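Long-range contact in extracellular ligand-binding receptor (Desulfohalobium retbaense DSM 5692, PDB 5ERE), which probably senses small extracellular solutes, holding 2-oxo-4-methylpentanoic acid in a periplasmic-binding-type domain and cytosine in a Cache-type sensor region: residues K98-V110 against T297-I309. Sequence-based numbering, arbitrary orientation.
With EDO (1,2-ethanediol), chain G.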
loop_
_atom_site.group_PDB
_atom_site.type_symbol
_atom_site.label_atom_id
_atom_site.label_comp_id
_atom_site.label_asym_id
_atom_site.label_seq_id
_atom_site.Cartn_x
_atom_site.Cartn_y
_atom_site.Cartn_z
ATOM N N LYS A 98 -4.538 3.561 18.937
ATOM C CA LYS A 98 -5.770 2.808 19.146
ATOM C C LYS A 98 -6.939 3.766 19.432
ATOM O O LYS A 98 -6.941 4.461 20.446
ATOM C CB LYS A 98 -5.582 1.796 20.291
ATOM N N ARG A 99 -7.913 3.810 18.522
ATOM C CA ARG A 99 -9.089 4.691 18.647
ATOM C C ARG A 99 -10.298 4.012 19.289
ATOM O O ARG A 99 -10.669 2.912 18.906
ATOM C CB ARG A 99 -9.531 5.210 17.272
ATOM C CG ARG A 99 -8.475 5.947 16.447
ATOM C CD ARG A 99 -9.001 6.260 15.032
ATOM N NE ARG A 99 -8.180 7.251 14.337
ATOM C CZ ARG A 99 -8.129 8.530 14.691
ATOM N NH1 ARG A 99 -8.858 8.946 15.730
ATOM N NH2 ARG A 99 -7.346 9.389 14.024
ATOM N N THR A 100 -10.933 4.705 20.227
ATOM C CA THR A 100 -12.122 4.215 20.924
ATOM C C THR A 100 -13.231 5.265 20.949
ATOM O O THR A 100 -14.387 4.942 21.138
ATOM C CB THR A 100 -11.800 3.812 22.375
ATOM O OG1 THR A 100 -11.482 4.966 23.159
ATOM C CG2 THR A 100 -10.634 2.885 22.405
ATOM N N GLU A 101 -12.851 6.523 20.760
ATOM C CA GLU A 101 -13.776 7.634 20.808
ATOM C C GLU A 101 -13.889 8.240 19.427
ATOM O O GLU A 101 -13.009 8.969 18.986
ATOM C CB GLU A 101 -13.304 8.665 21.826
ATOM C CG GLU A 101 -13.045 8.063 23.183
ATOM C CD GLU A 101 -14.199 7.203 23.623
ATOM O OE1 GLU A 101 -15.327 7.731 23.675
ATOM O OE2 GLU A 101 -13.980 6.002 23.876
ATOM N N PRO A 102 -14.965 7.917 18.715
ATOM C CA PRO A 102 -15.007 8.448 17.360
ATOM C C PRO A 102 -15.114 9.987 17.364
ATOM O O PRO A 102 -15.700 10.587 18.258
ATOM C CB PRO A 102 -16.248 7.771 16.761
ATOM C CG PRO A 102 -16.531 6.610 17.637
ATOM C CD PRO A 102 -16.087 7.001 18.988
ATOM N N GLY A 103 -14.472 10.615 16.389
ATOM C CA GLY A 103 -14.451 12.063 16.309
ATOM C C GLY A 103 -13.442 12.718 17.229
ATOM O O GLY A 103 -13.514 13.913 17.484
ATOM N N HIS A 104 -12.487 11.945 17.732
ATOM C CA HIS A 104 -11.490 12.490 18.648
ATOM C C HIS A 104 -10.151 12.004 18.201
ATOM O O HIS A 104 -10.006 10.841 17.752
ATOM C CB HIS A 104 -11.756 12.101 20.109
ATOM C CG HIS A 104 -13.003 12.723 20.677
ATOM N ND1 HIS A 104 -12.983 13.884 21.420
ATOM C CD2 HIS A 104 -14.301 12.354 20.588
ATOM C CE1 HIS A 104 -14.219 14.202 21.767
ATOM N NE2 HIS A 104 -15.037 13.289 21.278
ATOM N N THR A 105 -9.199 12.927 18.308
ATOM C CA THR A 105 -7.816 12.725 17.912
ATOM C C THR A 105 -7.641 12.720 16.407
ATOM O O THR A 105 -8.108 11.837 15.702
ATOM C CB THR A 105 -7.210 11.402 18.464
ATOM O OG1 THR A 105 -7.284 11.404 19.893
ATOM C CG2 THR A 105 -5.741 11.302 18.032
ATOM N N ILE A 106 -6.927 13.719 15.925
ATOM C CA ILE A 106 -6.499 13.720 14.563
ATOM C C ILE A 106 -5.108 13.099 14.565
ATOM O O ILE A 106 -4.330 13.372 15.451
ATOM C CB ILE A 106 -6.457 15.149 13.990
ATOM C CG1 ILE A 106 -7.884 15.679 13.779
ATOM C CG2 ILE A 106 -5.625 15.219 12.688
ATOM C CD1 ILE A 106 -8.641 15.041 12.615
ATOM N N ARG A 107 -4.818 12.288 13.567
ATOM C CA ARG A 107 -3.513 11.639 13.479
ATOM C C ARG A 107 -2.801 11.913 12.153
ATOM O O ARG A 107 -3.328 11.623 11.080
ATOM C CB ARG A 107 -3.660 10.142 13.662
ATOM C CG ARG A 107 -2.357 9.448 13.331
ATOM C CD ARG A 107 -2.343 8.021 13.782
ATOM N NE ARG A 107 -3.314 7.173 13.103
ATOM C CZ ARG A 107 -3.208 5.853 13.011
ATOM N NH1 ARG A 107 -2.138 5.228 13.526
ATOM N NH2 ARG A 107 -4.156 5.158 12.379
ATOM N N LEU A 108 -1.581 12.423 12.241
ATOM C CA LEU A 108 -0.794 12.726 11.060
ATOM C C LEU A 108 0.074 11.556 10.588
ATOM O O LEU A 108 0.618 11.611 9.498
ATOM C CB LEU A 108 0.111 13.931 11.325
ATOM C CG LEU A 108 -0.490 15.289 10.960
ATOM C CD1 LEU A 108 -1.417 15.679 12.011
ATOM C CD2 LEU A 108 0.627 16.359 10.825
ATOM N N THR A 109 0.165 10.498 11.387
ATOM C CA THR A 109 1.041 9.349 11.059
ATOM C C THR A 109 0.237 8.248 10.386
ATOM O O THR A 109 -0.803 7.829 10.898
ATOM C CB THR A 109 1.706 8.793 12.335
ATOM O OG1 THR A 109 2.231 9.871 13.122
ATOM C CG2 THR A 109 2.779 7.734 12.040
ATOM N N VAL A 110 0.716 7.776 9.245
ATOM C CA VAL A 110 0.133 6.621 8.590
ATOM C C VAL A 110 0.255 5.399 9.502
ATOM O O VAL A 110 1.295 5.159 10.114
ATOM C CB VAL A 110 0.785 6.345 7.222
ATOM C CG1 VAL A 110 0.392 4.968 6.678
ATOM C CG2 VAL A 110 0.366 7.410 6.203
ATOM N N THR A 297 -4.022 13.425 2.851
ATOM C CA THR A 297 -5.494 13.360 2.808
ATOM C C THR A 297 -5.996 12.777 4.106
ATOM O O THR A 297 -5.529 11.712 4.512
ATOM C CB THR A 297 -5.975 12.502 1.649
ATOM O OG1 THR A 297 -5.497 13.069 0.427
ATOM C CG2 THR A 297 -7.491 12.416 1.615
ATOM N N PHE A 298 -6.959 13.416 4.765
ATOM C CA PHE A 298 -7.481 12.828 6.003
ATOM C C PHE A 298 -8.846 12.167 5.766
ATOM O O PHE A 298 -9.756 12.759 5.171
ATOM C CB PHE A 298 -7.599 13.874 7.095
ATOM C CG PHE A 298 -6.300 14.404 7.605
ATOM C CD1 PHE A 298 -5.643 15.401 6.906
ATOM C CD2 PHE A 298 -5.756 13.965 8.799
ATOM C CE1 PHE A 298 -4.470 15.947 7.360
ATOM C CE2 PHE A 298 -4.565 14.512 9.273
ATOM C CZ PHE A 298 -3.922 15.531 8.536
ATOM N N ALA A 299 -8.991 10.943 6.262
ATOM C CA ALA A 299 -10.265 10.218 6.212
ATOM C C ALA A 299 -11.247 10.883 7.151
ATOM O O ALA A 299 -10.835 11.694 7.988
ATOM C CB ALA A 299 -10.070 8.711 6.625
ATOM N N ASN A 300 -12.526 10.516 7.047
ATOM C CA ASN A 300 -13.538 10.963 8.006
ATOM C C ASN A 300 -13.207 10.624 9.465
ATOM O O ASN A 300 -13.604 11.359 10.350
ATOM C CB ASN A 300 -14.923 10.366 7.662
ATOM C CG ASN A 300 -15.519 10.941 6.377
ATOM O OD1 ASN A 300 -15.018 11.929 5.821
ATOM N ND2 ASN A 300 -16.613 10.330 5.908
ATOM N N ASP A 301 -12.489 9.527 9.735
ATOM C CA ASP A 301 -12.199 9.164 11.125
ATOM C C ASP A 301 -10.973 9.919 11.642
ATOM O O ASP A 301 -10.519 9.701 12.772
ATOM C CB ASP A 301 -12.030 7.623 11.275
ATOM C CG ASP A 301 -10.810 7.055 10.534
ATOM O OD1 ASP A 301 -10.087 7.802 9.842
ATOM O OD2 ASP A 301 -10.573 5.829 10.637
ATOM N N GLY A 302 -10.412 10.811 10.822
ATOM C CA GLY A 302 -9.322 11.654 11.294
ATOM C C GLY A 302 -7.903 11.128 11.095
ATOM O O GLY A 302 -6.975 11.610 11.729
ATOM N N ASP A 303 -7.728 10.185 10.179
ATOM C CA ASP A 303 -6.429 9.543 9.952
ATOM C C ASP A 303 -5.852 10.048 8.660
ATOM O O ASP A 303 -6.525 9.942 7.636
ATOM C CB ASP A 303 -6.566 8.016 9.835
ATOM C CG ASP A 303 -6.492 7.290 11.163
ATOM O OD1 ASP A 303 -6.050 7.861 12.175
ATOM O OD2 ASP A 303 -6.877 6.107 11.170
ATOM N N ALA A 304 -4.617 10.552 8.691
ATOM C CA ALA A 304 -3.907 10.948 7.477
ATOM C C ALA A 304 -3.559 9.748 6.601
ATOM O O ALA A 304 -3.348 8.641 7.089
ATOM C CB ALA A 304 -2.631 11.711 7.833
ATOM N N SER A 305 -3.438 9.996 5.305
ATOM C CA SER A 305 -2.918 9.002 4.375
ATOM C C SER A 305 -2.027 9.715 3.351
ATOM O O SER A 305 -2.360 10.795 2.860
ATOM C CB SER A 305 -4.084 8.260 3.701
ATOM O OG SER A 305 -3.676 7.617 2.529
ATOM N N TYR A 306 -0.890 9.099 3.046
ATOM C CA TYR A 306 -0.004 9.593 2.003
ATOM C C TYR A 306 0.910 8.434 1.575
ATOM O O TYR A 306 1.114 7.480 2.341
ATOM C CB TYR A 306 0.815 10.784 2.472
ATOM C CG TYR A 306 1.313 10.762 3.897
ATOM C CD1 TYR A 306 0.570 11.325 4.922
ATOM C CD2 TYR A 306 2.563 10.229 4.211
ATOM C CE1 TYR A 306 1.022 11.361 6.206
ATOM C CE2 TYR A 306 3.031 10.244 5.526
ATOM C CZ TYR A 306 2.243 10.795 6.519
ATOM O OH TYR A 306 2.646 10.888 7.831
ATOM N N PRO A 307 1.436 8.499 0.355
ATOM C CA PRO A 307 2.136 7.294 -0.122
ATOM C C PRO A 307 3.504 7.033 0.545
ATOM O O PRO A 307 4.144 7.944 1.081
ATOM C CB PRO A 307 2.292 7.558 -1.624
ATOM C CG PRO A 307 2.209 9.092 -1.765
ATOM C CD PRO A 307 1.263 9.527 -0.707
ATOM N N TYR A 308 3.889 5.753 0.536
ATOM C CA TYR A 308 5.166 5.256 1.031
ATOM C C TYR A 308 5.924 4.583 -0.114
ATOM O O TYR A 308 5.327 4.109 -1.117
ATOM C CB TYR A 308 4.994 4.208 2.179
ATOM C CG TYR A 308 4.796 4.750 3.575
ATOM C CD1 TYR A 308 3.901 5.780 3.832
ATOM C CD2 TYR A 308 5.483 4.224 4.638
ATOM C CE1 TYR A 308 3.717 6.264 5.112
ATOM C CE2 TYR A 308 5.314 4.697 5.908
ATOM C CZ TYR A 308 4.417 5.746 6.133
ATOM O OH TYR A 308 4.229 6.247 7.379
ATOM N N ILE A 309 7.242 4.515 0.061
ATOM C CA ILE A 309 8.108 3.805 -0.860
ATOM C C ILE A 309 9.073 2.929 -0.072
ATOM O O ILE A 309 9.221 3.061 1.153
ATOM C CB ILE A 309 8.951 4.713 -1.741
ATOM C CG1 ILE A 309 9.662 5.771 -0.881
ATOM C CG2 ILE A 309 8.081 5.337 -2.778
ATOM C CD1 ILE A 309 10.851 6.451 -1.550
HETATM C C1 EDO G . -3.592 1.023 12.529
HETATM O O1 EDO G . -2.693 0.053 11.974
HETATM C C2 EDO G . -3.118 1.299 13.942
HETATM O O2 EDO G . -3.139 2.706 14.200
HETATM O O HOH W 1 -12.425 9.046 14.589
HETATM O O HOH W 2 -3.366 7.592 10.040
HETATM O O HOH W 3 3.974 4.520 9.307
#
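R99 and R107 form a salt-bridge network with the carboxylate of D303 in the periplasmic-binding-protein fold, where edge strand 106-107 of one lobe's parallel sheet meets the hairpin of strands 296-298 and 304-314 in the other lobe's mixed sheet, probably near the interlobe hinge. A single backbone bridge fixes the register: R107 N donates to G302 O, and A304 N to R107 O, both at 2.9 Å. R99 reaches in extended and grips side-on, NE and NH2 both turned to D303 OD1, NH2 at 2.7 Å. R107, its chain bent at chi3 (65°), also comes side-on but spans both oxygens, NE to OD1 and NH2 to D303 OD2 (3.1 Å). Each guanidinium plane is turned about 50° from the carboxylate plane, and the donors meet the oxygens from above it; OD1 accepts three N-H groups, and this positive charge probably stabilises the anion. D301 O sits over one face of the R99 guanidinium, whose NH1 and NH2 clasp T105 O end-on. Across the bridge, I106 CG2 meets F298 CE2 at 3.6 Å, the side chains crossing nearly at right angles; Y284 packs edge-to-face with F298 near the calcium site. V110 CG2 makes a CH-pi contact over the centre of the Y306 ring, 3.8 Å from its centroid, and V110 CB abuts Y308 OH. The same Y306 carries its OH in the carbonyl plane of L108, donating to L108 O at 2.7 Å.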